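PDB 3M4X: NOL1/NOP2/sun family protein, which probably methylates cytosine in ribosomal RNA, using S-adenosylmethionine as methyl donor, as other members of the RsmF family do. Local coordinates for residues A[186-191]-A[236-241]; A[79-84]-A[431-436]; A[352-357]-A[372-377]; A[169-174]-A[363-368]. All coordinates share one frame; numbering follows the deposited sequence.

Contact 1 of 4, residues A[186-191]-A[236-241]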
# COMPACT_ATOMS: atom_id res chain seq x y z
N SER A 186 -3.35 -14.25 14.33
CA SER A 186 -3.17 -14.21 15.79
C SER A 186 -2.11 -13.21 16.27
O SER A 186 -2.12 -12.81 17.44
CB SER A 186 -2.92 -15.61 16.38
OG SER A 186 -1.93 -16.34 15.66
N GLY A 187 -1.23 -12.79 15.37
CA GLY A 187 -0.31 -11.70 15.66
C GLY A 187 0.85 -12.03 16.58
O GLY A 187 1.27 -11.20 17.39
N GLU A 188 1.38 -13.23 16.45
CA GLU A 188 2.51 -13.64 17.27
C GLU A 188 3.79 -13.01 16.74
O GLU A 188 4.81 -12.98 17.44
CB GLU A 188 2.63 -15.16 17.31
CG GLU A 188 1.33 -15.83 17.71
CD GLU A 188 1.34 -17.31 17.40
OE1 GLU A 188 2.31 -17.78 16.75
OE2 GLU A 188 0.39 -18.01 17.80
N GLY A 189 3.72 -12.49 15.52
CA GLY A 189 4.83 -11.76 14.92
C GLY A 189 4.81 -10.32 15.36
O GLY A 189 5.72 -9.55 15.03
N MSE A 190 3.78 -9.94 16.10
CA MSE A 190 3.65 -8.57 16.61
C MSE A 190 3.97 -8.47 18.11
O MSE A 190 3.86 -7.40 18.70
CB MSE A 190 2.24 -8.02 16.34
CG MSE A 190 1.88 -7.84 14.87
SE MSE A 190 3.06 -6.58 13.91
CE MSE A 190 4.14 -7.89 12.92
N PHE A 191 4.38 -9.59 18.71
CA PHE A 191 4.70 -9.61 20.15
C PHE A 191 5.76 -8.58 20.59
O PHE A 191 5.55 -7.85 21.57
CB PHE A 191 5.13 -11.01 20.59
CG PHE A 191 3.98 -11.97 20.79
CD1 PHE A 191 2.68 -11.59 20.50
CD2 PHE A 191 4.22 -13.24 21.27
CE1 PHE A 191 1.62 -12.48 20.69
CE2 PHE A 191 3.17 -14.13 21.46
CZ PHE A 191 1.87 -13.74 21.16
N THR A 236 2.02 -14.11 11.88
CA THR A 236 1.96 -15.01 13.01
C THR A 236 2.74 -16.25 12.65
O THR A 236 3.02 -16.49 11.47
CB THR A 236 0.51 -15.39 13.37
OG1 THR A 236 0.49 -15.94 14.70
CG2 THR A 236 -0.07 -16.42 12.37
N PHE A 237 3.09 -17.04 13.66
CA PHE A 237 3.91 -18.23 13.47
C PHE A 237 3.09 -19.51 13.40
O PHE A 237 3.58 -20.55 12.95
CB PHE A 237 4.95 -18.35 14.60
CG PHE A 237 5.87 -17.16 14.72
CD1 PHE A 237 5.76 -16.29 15.80
CD2 PHE A 237 6.83 -16.91 13.76
CE1 PHE A 237 6.60 -15.19 15.92
CE2 PHE A 237 7.67 -15.81 13.85
CZ PHE A 237 7.56 -14.95 14.94
N ALA A 238 1.84 -19.44 13.85
CA ALA A 238 1.03 -20.66 14.00
C ALA A 238 0.86 -21.44 12.70
O ALA A 238 0.49 -20.88 11.67
CB ALA A 238 -0.33 -20.34 14.61
N PRO A 239 1.15 -22.75 12.75
CA PRO A 239 0.83 -23.65 11.64
C PRO A 239 -0.63 -23.52 11.27
O PRO A 239 -0.95 -23.54 10.08
CB PRO A 239 1.09 -25.05 12.23
CG PRO A 239 2.19 -24.79 13.27
CD PRO A 239 1.86 -23.45 13.85
N GLU A 240 -1.51 -23.39 12.26
CA GLU A 240 -2.95 -23.37 11.99
C GLU A 240 -3.32 -22.26 11.00
O GLU A 240 -4.28 -22.40 10.26
CB GLU A 240 -3.76 -23.24 13.28
CG GLU A 240 -3.66 -24.46 14.23
CD GLU A 240 -2.38 -24.44 15.07
OE1 GLU A 240 -1.58 -23.49 14.94
OE2 GLU A 240 -2.18 -25.38 15.86
N GLU A 241 -2.54 -21.18 10.98
CA GLU A 241 -2.83 -20.04 10.11
C GLU A 241 -1.94 -19.95 8.87
O GLU A 241 -2.18 -19.12 8.00
CB GLU A 241 -2.72 -18.74 10.91
CG GLU A 241 -3.71 -18.68 12.04
CD GLU A 241 -3.37 -17.60 13.02
OE1 GLU A 241 -2.78 -17.93 14.08
OE2 GLU A 241 -3.69 -16.43 12.73
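S186 and E188 meet T236, F237 and E241 where two loops of the Rossmann-like methyltransferase domain adjoin, one following strand 176-182 and the other strand 228-234. By sequence these are motif IV (PCSG) and motif VI (TCT) of the RNA cytosine methyltransferases; C185 and C235 immediately precede the two segments, which places the contact probably beside the active site. The tight part centres on two hydroxyls. T236 OG1, set anti to the backbone N (chi1 -163°), donates to S186 OG at 2.6 Å and receives a weak bond from E188 N at 3.3 Å. The sound bond to the carboxylate of E241 runs from S186 N to the syn lone pair of OE2, at 2.7 Å. E241 OE1 also lies against S186 OG, but their modelled separation of 2.4 Å is doubtful. Although partly exposed, S186 thus carries the tightest polar contacts. Packing is looser toward G189, whose CA lies 4.2 Å from F237 CZ, and at A238 CB, 4.0 Å from E188 OE2. That oxygen has its own partner, W201 NE1. The other carboxylate oxygen, E188 OE1, accepts F237 N at 3.3 Å from 47° out of the carboxylate plane.

Contact 2 of 4, residues A[79-84]-A[431-436]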
# COMPACT_ATOMS: atom_id res chain seq x y z
N SER A 79 8.97 15.75 8.34
CA SER A 79 9.77 16.43 7.32
C SER A 79 9.22 16.22 5.91
O SER A 79 8.17 15.60 5.72
CB SER A 79 11.25 16.07 7.39
OG SER A 79 12.03 17.14 6.87
N PHE A 80 9.94 16.75 4.92
CA PHE A 80 9.40 16.88 3.58
C PHE A 80 9.48 15.62 2.73
O PHE A 80 8.62 15.42 1.86
CB PHE A 80 10.02 18.08 2.84
CG PHE A 80 11.51 18.05 2.80
CD1 PHE A 80 12.17 17.29 1.85
CD2 PHE A 80 12.25 18.78 3.71
CE1 PHE A 80 13.55 17.25 1.81
CE2 PHE A 80 13.64 18.75 3.68
CZ PHE A 80 14.29 17.99 2.73
N LEU A 81 10.48 14.77 2.97
CA LEU A 81 10.54 13.51 2.22
C LEU A 81 9.32 12.65 2.55
O LEU A 81 8.78 11.96 1.68
CB LEU A 81 11.83 12.72 2.52
CG LEU A 81 13.16 13.31 2.06
CD1 LEU A 81 14.34 12.49 2.61
CD2 LEU A 81 13.26 13.44 0.55
N HIS A 82 8.88 12.69 3.80
CA HIS A 82 7.70 11.96 4.18
C HIS A 82 6.42 12.62 3.70
O HIS A 82 5.55 11.94 3.17
CB HIS A 82 7.61 11.74 5.69
CG HIS A 82 6.32 11.12 6.11
ND1 HIS A 82 5.19 11.86 6.39
CD2 HIS A 82 5.95 9.82 6.25
CE1 HIS A 82 4.19 11.05 6.69
NE2 HIS A 82 4.63 9.81 6.62
N GLN A 83 6.30 13.93 3.92
CA GLN A 83 5.11 14.68 3.49
C GLN A 83 4.81 14.49 2.00
O GLN A 83 3.66 14.30 1.62
CB GLN A 83 5.27 16.18 3.80
CG GLN A 83 4.23 17.09 3.13
CD GLN A 83 4.69 17.64 1.78
OE1 GLN A 83 5.86 18.02 1.62
NE2 GLN A 83 3.78 17.69 0.80
N ALA A 84 5.85 14.51 1.18
CA ALA A 84 5.69 14.44 -0.27
C ALA A 84 5.65 13.03 -0.81
O ALA A 84 5.67 12.85 -2.03
CB ALA A 84 6.79 15.22 -0.96
N ASP A 431 13.83 21.43 -4.38
CA ASP A 431 14.91 20.77 -5.11
C ASP A 431 14.29 20.07 -6.32
O ASP A 431 14.12 20.70 -7.37
CB ASP A 431 15.69 19.79 -4.22
CG ASP A 431 16.96 19.27 -4.89
OD1 ASP A 431 17.07 19.29 -6.14
OD2 ASP A 431 17.88 18.84 -4.16
N LYS A 432 13.93 18.80 -6.16
CA LYS A 432 13.24 18.08 -7.23
C LYS A 432 11.92 17.47 -6.76
O LYS A 432 11.25 16.74 -7.49
CB LYS A 432 14.15 16.99 -7.81
CG LYS A 432 15.26 17.52 -8.72
CD LYS A 432 16.03 16.36 -9.33
CE LYS A 432 17.28 16.86 -10.04
NZ LYS A 432 18.09 15.75 -10.61
N ILE A 433 11.54 17.80 -5.53
CA ILE A 433 10.36 17.21 -4.91
C ILE A 433 9.14 18.11 -5.05
O ILE A 433 9.12 19.22 -4.51
CB ILE A 433 10.56 17.01 -3.41
CG1 ILE A 433 11.84 16.23 -3.14
CG2 ILE A 433 9.36 16.31 -2.80
CD1 ILE A 433 12.24 16.27 -1.67
N PRO A 434 8.10 17.62 -5.76
CA PRO A 434 6.82 18.34 -5.83
C PRO A 434 6.12 18.23 -4.49
O PRO A 434 5.81 17.11 -4.05
CB PRO A 434 6.04 17.58 -6.92
CG PRO A 434 7.09 16.85 -7.72
CD PRO A 434 8.12 16.46 -6.66
N VAL A 435 5.86 19.35 -3.84
CA VAL A 435 5.28 19.28 -2.51
C VAL A 435 3.82 19.71 -2.44
O VAL A 435 3.20 19.59 -1.39
CB VAL A 435 6.11 20.07 -1.49
CG1 VAL A 435 7.53 19.56 -1.49
CG2 VAL A 435 6.09 21.57 -1.81
N GLY A 436 3.28 20.21 -3.55
CA GLY A 436 1.92 20.72 -3.55
C GLY A 436 1.69 21.91 -4.48
O GLY A 436 2.62 22.41 -5.09
O HOH W 1 5.66 14.53 -4.86
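The side-chain nitrogen NE2 of Q83 is gripped twice, by the carbonyl oxygen of V435 and by the hydroxyl of Y386. The bond from Q83 NE2 to V435 O measures 3.0 Å but is bent, with 133° at the hydrogen, and V435 O lies 25° out of the amide plane. Because W408 NE1 also bonds to Q83 OE1, both ends of the amide are held and its rotation is fixed. A bend at chi2 (-92°) turns CD of Q83 off the line of an extended chain. Q83 OE1 lies 3.7 Å from V435 CB. The contact joins helix 80-83 of the N-terminal domain to the start of strand 433-441 in the PUA-like domain, a fold associated with RNA binding; V435 is paired through its backbone with L428 on the adjacent antiparallel strand. Beside this polar point lies an apolar one built on I433. Its CD1 touches L81 CD2 at 3.7 Å and packs obliquely on the ring of F80, whose side chain crosses it at about a right angle. The second branch, I433 CG2, is pressed to 3.3 Å from A84 CB, tighter than normal carbon contact, just where A84 leaves helical geometry. M52 and Y86 also touch I433. A water lies 2.7 Å from P434 O and 3.3 Å from A84 O, and A84 O is hydrogen-bonded to K46 NZ.

Contact 3 of 4, residues A[352-357]-A[372-377]; sequences LWEVPE and LHLGDF
W353 carries CG beside its backbone N (chi1 -71°), while H373 opposite it carries CG anti to N (chi1 178°). They form a non-hydrogen-bonded pair between the two central strands of a four-stranded antiparallel sheet in the first C-terminal domain. H373 CB sits over one face of the six-membered ring of W353, 3.8 Å from its centroid and 20° off the normal, a CH-pi contact. E354 and L372 flank this pair with mutual backbone bonds, E354 N to L372 O being 2.7 Å. On the other flank the register slips by one residue: L352 pairs with G375, leaving L374 as the extra residue of a beta bulge. L352, E354 and L374 pack together, L374 CD1 lying 4.0 Å from L352 CD2 and 3.9 Å from E354 CB; W330 of helix 324-336 covers both leucines. The buried E354 carboxylate is satisfied beyond these strands, by Y339 OH and by the backbone N of T342 and G343. At the bulge L352 O is held twice. L374 N donates to L352 O at 2.9 Å. A second, weak bond reaches L352 O from H373 ND1 at 3.4 Å, the oxygen lying near the imidazole plane.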
# COMPACT_ATOMS: atom_id res chain seq x y z
N LEU A 352 -13.40 16.51 -9.36
CA LEU A 352 -13.04 15.92 -10.65
C LEU A 352 -12.09 14.74 -10.45
O LEU A 352 -11.06 14.86 -9.79
CB LEU A 352 -12.41 16.98 -11.55
CG LEU A 352 -12.08 16.59 -12.99
CD1 LEU A 352 -13.35 16.17 -13.72
CD2 LEU A 352 -11.42 17.76 -13.70
N TRP A 353 -12.43 13.59 -11.03
CA TRP A 353 -11.64 12.39 -10.87
C TRP A 353 -11.25 11.86 -12.21
O TRP A 353 -12.00 11.96 -13.18
CB TRP A 353 -12.44 11.30 -10.15
CG TRP A 353 -12.68 11.57 -8.72
CD1 TRP A 353 -13.76 12.21 -8.18
CD2 TRP A 353 -11.85 11.18 -7.63
NE1 TRP A 353 -13.63 12.26 -6.81
CE2 TRP A 353 -12.46 11.64 -6.45
CE3 TRP A 353 -10.63 10.51 -7.54
CZ2 TRP A 353 -11.90 11.44 -5.20
CZ3 TRP A 353 -10.07 10.31 -6.29
CH2 TRP A 353 -10.70 10.77 -5.14
N GLU A 354 -10.07 11.26 -12.28
CA GLU A 354 -9.67 10.57 -13.49
C GLU A 354 -9.58 9.12 -13.12
O GLU A 354 -8.76 8.74 -12.28
CB GLU A 354 -8.32 11.09 -13.99
CG GLU A 354 -7.77 10.33 -15.19
CD GLU A 354 -6.44 10.88 -15.65
OE1 GLU A 354 -6.13 12.04 -15.31
OE2 GLU A 354 -5.71 10.15 -16.35
N VAL A 355 -10.44 8.31 -13.73
CA VAL A 355 -10.61 6.92 -13.34
C VAL A 355 -10.05 6.00 -14.41
O VAL A 355 -10.28 6.22 -15.60
CB VAL A 355 -12.11 6.58 -13.15
CG1 VAL A 355 -12.26 5.21 -12.51
CG2 VAL A 355 -12.77 7.64 -12.29
N PRO A 356 -9.30 4.97 -14.00
CA PRO A 356 -8.70 4.06 -14.98
C PRO A 356 -9.77 3.40 -15.83
O PRO A 356 -10.89 3.17 -15.37
CB PRO A 356 -8.00 3.03 -14.11
CG PRO A 356 -7.75 3.73 -12.83
CD PRO A 356 -8.95 4.60 -12.63
N GLU A 357 -9.42 3.11 -17.06
CA GLU A 357 -10.39 2.55 -17.98
C GLU A 357 -10.76 1.14 -17.54
O GLU A 357 -11.84 0.65 -17.86
CB GLU A 357 -9.82 2.54 -19.40
CG GLU A 357 -10.88 2.63 -20.46
CD GLU A 357 -11.66 3.93 -20.38
OE1 GLU A 357 -11.04 4.97 -20.07
OE2 GLU A 357 -12.88 3.91 -20.63
N LEU A 372 -7.44 9.17 -9.83
CA LEU A 372 -6.69 10.37 -9.52
C LEU A 372 -7.63 11.55 -9.33
O LEU A 372 -8.38 11.92 -10.24
CB LEU A 372 -5.65 10.69 -10.59
CG LEU A 372 -4.78 11.93 -10.32
CD1 LEU A 372 -3.90 11.74 -9.08
CD2 LEU A 372 -3.93 12.32 -11.55
N HIS A 373 -7.59 12.12 -8.13
CA HIS A 373 -8.33 13.33 -7.83
C HIS A 373 -7.62 14.53 -8.47
O HIS A 373 -6.52 14.91 -8.05
CB HIS A 373 -8.40 13.51 -6.31
CG HIS A 373 -9.10 14.76 -5.88
ND1 HIS A 373 -10.13 15.32 -6.60
CD2 HIS A 373 -8.92 15.55 -4.80
CE1 HIS A 373 -10.55 16.40 -5.99
NE2 HIS A 373 -9.83 16.57 -4.89
N LEU A 374 -8.23 15.12 -9.49
CA LEU A 374 -7.59 16.19 -10.27
C LEU A 374 -7.76 17.57 -9.64
O LEU A 374 -6.85 18.40 -9.70
CB LEU A 374 -8.12 16.20 -11.70
CG LEU A 374 -7.77 14.98 -12.56
CD1 LEU A 374 -8.50 15.01 -13.88
CD2 LEU A 374 -6.27 14.86 -12.79
N GLY A 375 -8.92 17.80 -9.04
CA GLY A 375 -9.21 19.06 -8.38
C GLY A 375 -10.69 19.26 -8.11
O GLY A 375 -11.50 18.35 -8.33
N ASP A 376 -11.05 20.45 -7.63
CA ASP A 376 -12.42 20.77 -7.26
C ASP A 376 -12.92 22.00 -8.00
O ASP A 376 -12.21 22.99 -8.14
CB ASP A 376 -12.56 21.01 -5.76
CG ASP A 376 -12.26 19.78 -4.95
OD1 ASP A 376 -12.45 18.68 -5.49
OD2 ASP A 376 -11.84 19.91 -3.78
N PHE A 377 -14.16 21.92 -8.46
CA PHE A 377 -14.82 23.08 -9.02
C PHE A 377 -15.42 23.89 -7.89
O PHE A 377 -15.92 23.33 -6.91
CB PHE A 377 -15.92 22.64 -9.97
CG PHE A 377 -15.42 21.88 -11.17
CD1 PHE A 377 -15.63 20.51 -11.28
CD2 PHE A 377 -14.77 22.55 -12.21
CE1 PHE A 377 -15.19 19.81 -12.38
CE2 PHE A 377 -14.33 21.86 -13.32
CZ PHE A 377 -14.54 20.49 -13.40

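Contact 4 of 4, residues A[169-174]-A[363-368]; sequences VPHFSG and DGLKVV
The backbones of H171 and L365 stay well separated, with 8.3 Å between their CA atoms, and no hydrogen bond links segments 169-174 and 363-368; side chains close the gap. H171 stands near the end of helix 165-172, and its side chain slides past that of L365 in the opposite direction. One methyl, L365 CD1, lies over a face of the imidazole, 3.4 Å from the centroid and 26° off the normal, which meets the geometry of a CH-pi contact. The closest pair, L365 CD1 to H171 ND1 at 3.1 Å, is tight, and the leucine torsions fall off the staggered positions, which makes the exact placement of this methyl doubtful. At the ring edge D363 O lies in the imidazole plane, 3.2 Å from H171 CE1. The other methyl, L365 CD2, reaches the edge of the F172 ring, 4.1 Å from CE1; F172 is itself buried against F175, F176 and M223. The contact joins a helix of the Rossmann-like methyltransferase domain to the chain leading into strand 367-370. That strand belongs by family to the first C-terminal domain yet pairs antiparallel with strand 158-161 through V368 and V160, the bonding running on to K366 and N162 just beyond the strand ends. Only 172 Å² is buried, summed over both segments, and D363 and G364 are exposed. The chemistry implies a small surface contact of leucine against two aromatic rings, the fine position of CD1 uncertain, in which the polarised C-H at H171 CE1 is probably mildly attracted to D363 O, while the strand pairing beside it supplies the directional bonds.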
# COMPACT_ATOMS: atom_id res chain seq x y z
N VAL A 169 -17.29 -9.54 -4.15
CA VAL A 169 -17.40 -10.62 -5.12
C VAL A 169 -18.35 -10.32 -6.27
O VAL A 169 -17.97 -10.48 -7.43
CB VAL A 169 -17.80 -11.92 -4.43
CG1 VAL A 169 -18.03 -13.00 -5.46
CG2 VAL A 169 -16.72 -12.31 -3.44
N PRO A 170 -19.58 -9.89 -5.96
CA PRO A 170 -20.50 -9.63 -7.08
C PRO A 170 -19.89 -8.67 -8.10
O PRO A 170 -20.14 -8.81 -9.29
CB PRO A 170 -21.72 -9.01 -6.39
CG PRO A 170 -21.69 -9.56 -5.01
CD PRO A 170 -20.24 -9.70 -4.65
N HIS A 171 -19.09 -7.72 -7.64
CA HIS A 171 -18.49 -6.73 -8.53
C HIS A 171 -17.22 -7.18 -9.24
O HIS A 171 -16.86 -6.61 -10.28
CB HIS A 171 -18.20 -5.44 -7.76
CG HIS A 171 -19.40 -4.84 -7.12
ND1 HIS A 171 -20.11 -3.80 -7.69
CD2 HIS A 171 -20.04 -5.14 -5.96
CE1 HIS A 171 -21.12 -3.48 -6.90
NE2 HIS A 171 -21.10 -4.28 -5.85
N PHE A 172 -16.53 -8.18 -8.69
CA PHE A 172 -15.18 -8.49 -9.16
C PHE A 172 -14.94 -9.97 -9.40
O PHE A 172 -13.78 -10.41 -9.48
CB PHE A 172 -14.16 -7.98 -8.15
CG PHE A 172 -14.03 -6.48 -8.12
CD1 PHE A 172 -14.53 -5.75 -7.06
CD2 PHE A 172 -13.39 -5.81 -9.15
CE1 PHE A 172 -14.39 -4.36 -7.02
CE2 PHE A 172 -13.24 -4.43 -9.12
CZ PHE A 172 -13.75 -3.71 -8.05
N SER A 173 -16.02 -10.73 -9.50
CA SER A 173 -15.92 -12.15 -9.80
C SER A 173 -15.07 -12.39 -11.05
O SER A 173 -15.33 -11.80 -12.10
CB SER A 173 -17.33 -12.74 -9.98
OG SER A 173 -17.28 -14.15 -10.05
N GLY A 174 -14.05 -13.24 -10.92
CA GLY A 174 -13.12 -13.54 -12.00
C GLY A 174 -12.34 -12.37 -12.61
O GLY A 174 -11.84 -12.46 -13.74
N ASP A 363 -20.97 1.51 -9.25
CA ASP A 363 -22.29 1.65 -8.64
C ASP A 363 -22.49 0.54 -7.60
O ASP A 363 -22.31 -0.65 -7.91
CB ASP A 363 -23.39 1.62 -9.70
CG ASP A 363 -23.29 2.78 -10.68
OD1 ASP A 363 -22.87 3.88 -10.27
OD2 ASP A 363 -23.64 2.59 -11.87
N GLY A 364 -22.85 0.92 -6.38
CA GLY A 364 -23.08 -0.06 -5.33
C GLY A 364 -21.84 -0.32 -4.49
O GLY A 364 -21.87 -1.11 -3.55
N LEU A 365 -20.75 0.35 -4.82
CA LEU A 365 -19.52 0.21 -4.04
C LEU A 365 -19.30 1.40 -3.12
O LEU A 365 -19.58 2.54 -3.48
CB LEU A 365 -18.32 0.04 -4.96
CG LEU A 365 -17.74 -1.35 -5.14
CD1 LEU A 365 -18.03 -1.87 -6.53
CD2 LEU A 365 -16.24 -1.30 -4.92
N LYS A 366 -18.81 1.13 -1.92
CA LYS A 366 -18.30 2.18 -1.06
C LYS A 366 -16.87 2.52 -1.51
O LYS A 366 -15.92 1.80 -1.21
CB LYS A 366 -18.34 1.75 0.41
CG LYS A 366 -19.72 1.40 0.91
CD LYS A 366 -19.70 0.98 2.37
CE LYS A 366 -21.10 0.86 2.93
NZ LYS A 366 -21.11 0.51 4.38
N VAL A 367 -16.73 3.61 -2.25
CA VAL A 367 -15.45 4.00 -2.81
C VAL A 367 -14.97 5.30 -2.19
O VAL A 367 -15.58 6.35 -2.38
CB VAL A 367 -15.53 4.17 -4.32
CG1 VAL A 367 -14.27 4.82 -4.83
CG2 VAL A 367 -15.74 2.83 -4.99
N VAL A 368 -13.87 5.20 -1.43
CA VAL A 368 -13.26 6.32 -0.74
C VAL A 368 -12.37 7.13 -1.68
O VAL A 368 -12.15 8.34 -1.50
CB VAL A 368 -12.40 5.81 0.44
CG1 VAL A 368 -11.88 6.96 1.27
CG2 VAL A 368 -13.24 4.86 1.30

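The four contacts spread over the whole chain. Contact 2 encloses the others in sequence, joining the N-terminal domain to the PUA-like domain across 346 residues. Contact 1 lies inside the methyltransferase domain, about 37 Å from contact 2 and 40 Å from contact 3 between centres, on the other side of the chain's centre from both. Contacts 3 and 4 interleave along the chain, their centres about 19 Å apart: strand 367-370, which adds to the methyltransferase sheet, comes in the sequence between strands 351-355 and 372-378. Contact 1 thus belongs to the probable catalytic domain, contact 3 lies within the four-stranded sheet of the first C-terminal domain, and contacts 2 and 4 tie domains together.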